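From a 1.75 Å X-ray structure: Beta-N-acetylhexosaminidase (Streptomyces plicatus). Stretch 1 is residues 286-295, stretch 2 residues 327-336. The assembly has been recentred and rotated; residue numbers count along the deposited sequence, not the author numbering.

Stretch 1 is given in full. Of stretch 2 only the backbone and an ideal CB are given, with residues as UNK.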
# COMPACT_ATOMS: atom_id res chain seq x y z
N SER A 286 22.60 13.69 7.34
CA SER A 286 23.43 12.69 6.68
C SER A 286 24.28 11.87 7.64
O SER A 286 24.85 12.39 8.59
CB SER A 286 24.37 13.35 5.66
OG SER A 286 25.20 12.37 5.05
N LEU A 287 24.33 10.56 7.39
CA LEU A 287 25.18 9.70 8.20
C LEU A 287 26.57 10.13 7.77
O LEU A 287 26.73 10.71 6.69
CB LEU A 287 24.96 8.23 7.84
CG LEU A 287 23.58 7.66 8.16
CD1 LEU A 287 23.52 6.20 7.73
CD2 LEU A 287 23.31 7.79 9.65
N CYS A 288 27.58 9.85 8.59
CA CYS A 288 28.93 10.24 8.21
C CYS A 288 29.59 9.11 7.42
O CYS A 288 30.04 8.12 7.99
CB CYS A 288 29.77 10.61 9.45
SG CYS A 288 31.16 11.66 8.94
N VAL A 289 29.62 9.28 6.10
CA VAL A 289 30.17 8.27 5.21
C VAL A 289 31.62 7.90 5.48
O VAL A 289 32.02 6.75 5.27
CB VAL A 289 30.03 8.72 3.73
CG1 VAL A 289 30.65 7.69 2.79
CG2 VAL A 289 28.56 8.91 3.39
N ASP A 290 32.41 8.85 5.98
CA ASP A 290 33.82 8.61 6.26
C ASP A 290 34.14 8.01 7.62
O ASP A 290 35.31 7.95 8.01
CB ASP A 290 34.63 9.90 6.10
CG ASP A 290 34.54 10.47 4.70
OD1 ASP A 290 34.67 9.70 3.73
OD2 ASP A 290 34.36 11.70 4.58
N LYS A 291 33.13 7.57 8.36
CA LYS A 291 33.36 6.97 9.68
C LYS A 291 33.05 5.48 9.69
O LYS A 291 32.04 5.05 9.15
CB LYS A 291 32.51 7.66 10.75
CG LYS A 291 32.99 9.04 11.14
CD LYS A 291 32.18 9.57 12.32
CE LYS A 291 32.76 10.87 12.84
NZ LYS A 291 34.15 10.68 13.35
N ASP A 292 33.93 4.69 10.31
CA ASP A 292 33.71 3.25 10.37
C ASP A 292 32.47 2.87 11.16
O ASP A 292 31.76 1.95 10.79
CB ASP A 292 34.92 2.54 10.99
CG ASP A 292 36.10 2.45 10.04
OD1 ASP A 292 35.88 2.30 8.82
OD2 ASP A 292 37.26 2.51 10.52
N VAL A 293 32.21 3.58 12.26
CA VAL A 293 31.06 3.27 13.10
C VAL A 293 29.75 3.30 12.31
O VAL A 293 28.80 2.59 12.64
CB VAL A 293 30.95 4.24 14.30
CG1 VAL A 293 30.62 5.64 13.82
CG2 VAL A 293 29.89 3.73 15.28
N THR A 294 29.71 4.11 11.26
CA THR A 294 28.52 4.23 10.43
C THR A 294 28.07 2.89 9.87
O THR A 294 26.87 2.58 9.85
CB THR A 294 28.78 5.19 9.25
OG1 THR A 294 29.04 6.50 9.76
CG2 THR A 294 27.58 5.23 8.31
N TYR A 295 29.03 2.10 9.41
CA TYR A 295 28.73 0.80 8.82
C TYR A 295 28.41 -0.28 9.85
O TYR A 295 27.71 -1.24 9.55
CB TYR A 295 29.87 0.42 7.89
CG TYR A 295 30.08 1.51 6.87
CD1 TYR A 295 29.22 1.64 5.78
CD2 TYR A 295 31.03 2.51 7.06
CE1 TYR A 295 29.29 2.73 4.91
CE2 TYR A 295 31.11 3.61 6.21
CZ TYR A 295 30.24 3.71 5.14
OH TYR A 295 30.29 4.81 4.31
N UNK A 327 29.80 11.81 -4.55
CA UNK A 327 30.78 10.73 -4.50
C UNK A 327 30.65 9.89 -3.23
O UNK A 327 30.84 8.68 -3.26
CB UNK A 327 32.19 11.30 -4.60
N UNK A 328 30.34 10.54 -2.11
CA UNK A 328 30.17 9.82 -0.85
C UNK A 328 28.89 8.99 -0.89
O UNK A 328 28.84 7.89 -0.34
CB UNK A 328 30.14 10.79 0.33
N UNK A 329 27.86 9.52 -1.54
CA UNK A 329 26.59 8.80 -1.66
C UNK A 329 26.84 7.49 -2.41
O UNK A 329 26.40 6.42 -1.99
CB UNK A 329 25.54 9.65 -2.38
N UNK A 330 27.56 7.58 -3.53
CA UNK A 330 27.86 6.40 -4.33
C UNK A 330 28.69 5.41 -3.52
O UNK A 330 28.40 4.21 -3.51
CB UNK A 330 28.60 6.79 -5.61
N UNK A 331 29.72 5.90 -2.83
CA UNK A 331 30.56 5.03 -2.01
C UNK A 331 29.73 4.35 -0.93
O UNK A 331 29.87 3.15 -0.68
CB UNK A 331 31.70 5.83 -1.38
N UNK A 332 28.87 5.13 -0.28
CA UNK A 332 28.01 4.61 0.78
C UNK A 332 27.11 3.48 0.28
O UNK A 332 27.04 2.41 0.89
CB UNK A 332 27.15 5.74 1.36
N UNK A 333 26.43 3.72 -0.83
CA UNK A 333 25.54 2.70 -1.39
C UNK A 333 26.28 1.46 -1.86
O UNK A 333 25.75 0.35 -1.78
CB UNK A 333 24.75 3.29 -2.56
N UNK A 334 27.51 1.64 -2.33
CA UNK A 334 28.30 0.50 -2.79
C UNK A 334 28.60 -0.40 -1.58
O UNK A 334 28.61 -1.63 -1.69
CB UNK A 334 29.59 0.96 -3.47
N UNK A 335 28.84 0.23 -0.44
CA UNK A 335 29.16 -0.48 0.79
C UNK A 335 27.96 -1.09 1.52
O UNK A 335 28.06 -2.19 2.07
CB UNK A 335 29.88 0.48 1.74
N UNK A 336 26.83 -0.40 1.51
CA UNK A 336 25.65 -0.89 2.23
C UNK A 336 24.71 -1.84 1.50
O UNK A 336 24.09 -2.70 2.14
CB UNK A 336 24.83 0.32 2.68

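Stretch 2 is helical throughout, with phi near -60 to -90° and psi near -30 to -50°, so every fourth residue or so returns to the side that meets the turn Cys288–Lys291 and the ring of Tyr295. None of its positions calls for glycine on backbone grounds.

At position 327 the ideal CB has nothing of stretch 1 within 5.5 Å, and many residues would serve. It is Ala327.

Position 328 points toward stretch 1, its ideal CB 3.9 Å from Val289 CG2, with the carboxylate of Asp290 beyond. A small or medium apolar side chain could pack on the valine; a polar one could reach toward Asp290, where a basic group would be the obvious electrostatic match and an acid would need mediation. The residue is Asp328. Its OD1 lies 4.0 Å from Asp290 OD1, a close approach of like charges, and water 1 joins the two side chains by donating to both Asp290 OD2 (2.6 Å) and Asp328 OD2 (2.8 Å). Val289 also packs on the helix backbone here, with CG1 3.6 Å from Asp328 O.

Position 329 points away and position 330 is out of reach, so stretch 1 restricts neither. They are Phe329 and Val330.

Position 331 points toward stretch 1, but its ideal CB is 4.7 Å from Val289 CG1. Alanine, serine or something longer would be compatible with this view; Ala331 leaves the gap without a close contact.

Position 332 lies opposite Val289, the two CA atoms 6.1 Å apart. Its CB points sideways, 4.0 Å from Val289 CG2 and 4.4 Å from Tyr295 OH, and the methyls of Leu287 and Thr294 lie farther out. A long apolar side chain, such as leucine, methionine or phenylalanine, would suit. Phe332, with chi1 t, extends its ring among them: CZ is 3.8 Å from Leu287 CD1, and CE1 is 4.0 Å from Thr294 CG2, which lies at the ring edge. Phe332 CD1 is 3.8 Å from Tyr295 CE1, and the two aromatic planes meet obliquely at 42°.

Positions 333 and 334 make no contact, the first pointing away and the second out of reach. They are Met333 and Lys334.

Position 335 points toward stretch 1, its ideal CB 3.9 Å from Tyr295 CE1. The phenol oxygen, Val289 O and the Asp290 carboxylate make this region rich in acceptors, favouring a long donor such as lysine or arginine, although glutamine is conceivable. Arg335 NH1 donates to Tyr295 OH at 3.0 Å. That hydroxyl in turn donates to Val289 O (2.8 Å from Tyr295 OH), so the arginine reinforces a link that already ties the turn to the tyrosine. Water 2 extends the network, accepting from Arg335 NH1 (3.2 Å) and donating to Asp290 OD1 (2.7 Å).

Position 336 points sideways, and the CA of 336 lies 7.5 Å from Tyr295 CA, so a modest apolar side chain could reach the ring. Val336 does so through CG1, 4.1 Å from Tyr295 CD1 at the ring edge.

Stretch 2 327-336: ADFVAFMKRV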
# COMPACT_ATOMS: atom_id res chain seq x y z
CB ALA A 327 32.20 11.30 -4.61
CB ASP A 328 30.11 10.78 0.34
CG ASP A 328 31.46 11.42 0.65
OD1 ASP A 328 32.50 10.74 0.48
OD2 ASP A 328 31.48 12.59 1.08
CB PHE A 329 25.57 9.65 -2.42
CG PHE A 329 24.25 8.96 -2.64
CD1 PHE A 329 23.30 8.91 -1.62
CD2 PHE A 329 23.95 8.37 -3.86
CE1 PHE A 329 22.07 8.28 -1.83
CE2 PHE A 329 22.73 7.75 -4.08
CZ PHE A 329 21.78 7.70 -3.06
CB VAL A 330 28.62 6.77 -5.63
CG1 VAL A 330 28.98 5.50 -6.40
CG2 VAL A 330 27.75 7.68 -6.49
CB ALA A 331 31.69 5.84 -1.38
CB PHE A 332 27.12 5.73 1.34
CG PHE A 332 26.20 5.28 2.45
CD1 PHE A 332 26.66 5.18 3.75
CD2 PHE A 332 24.88 4.95 2.17
CE1 PHE A 332 25.81 4.76 4.78
CE2 PHE A 332 24.02 4.53 3.19
CZ PHE A 332 24.49 4.43 4.50
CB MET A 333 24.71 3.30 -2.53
CG MET A 333 23.66 4.29 -2.03
SD MET A 333 22.59 3.54 -0.77
CE MET A 333 21.16 4.65 -0.84
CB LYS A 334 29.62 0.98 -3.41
CG LYS A 334 30.56 -0.13 -3.85
CD LYS A 334 30.05 -0.84 -5.09
CE LYS A 334 31.04 -1.89 -5.58
NZ LYS A 334 30.64 -2.48 -6.89
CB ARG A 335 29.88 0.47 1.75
CG ARG A 335 31.20 1.00 1.21
CD ARG A 335 31.68 2.21 2.01
NE ARG A 335 32.94 2.73 1.49
CZ ARG A 335 33.46 3.91 1.82
NH1 ARG A 335 32.82 4.70 2.68
NH2 ARG A 335 34.62 4.30 1.30
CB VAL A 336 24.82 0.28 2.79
CG1 VAL A 336 25.66 1.10 3.76
CG2 VAL A 336 24.31 1.15 1.66
O HOH W 1 32.83 13.48 3.35
O HOH W 2 34.94 7.11 3.18
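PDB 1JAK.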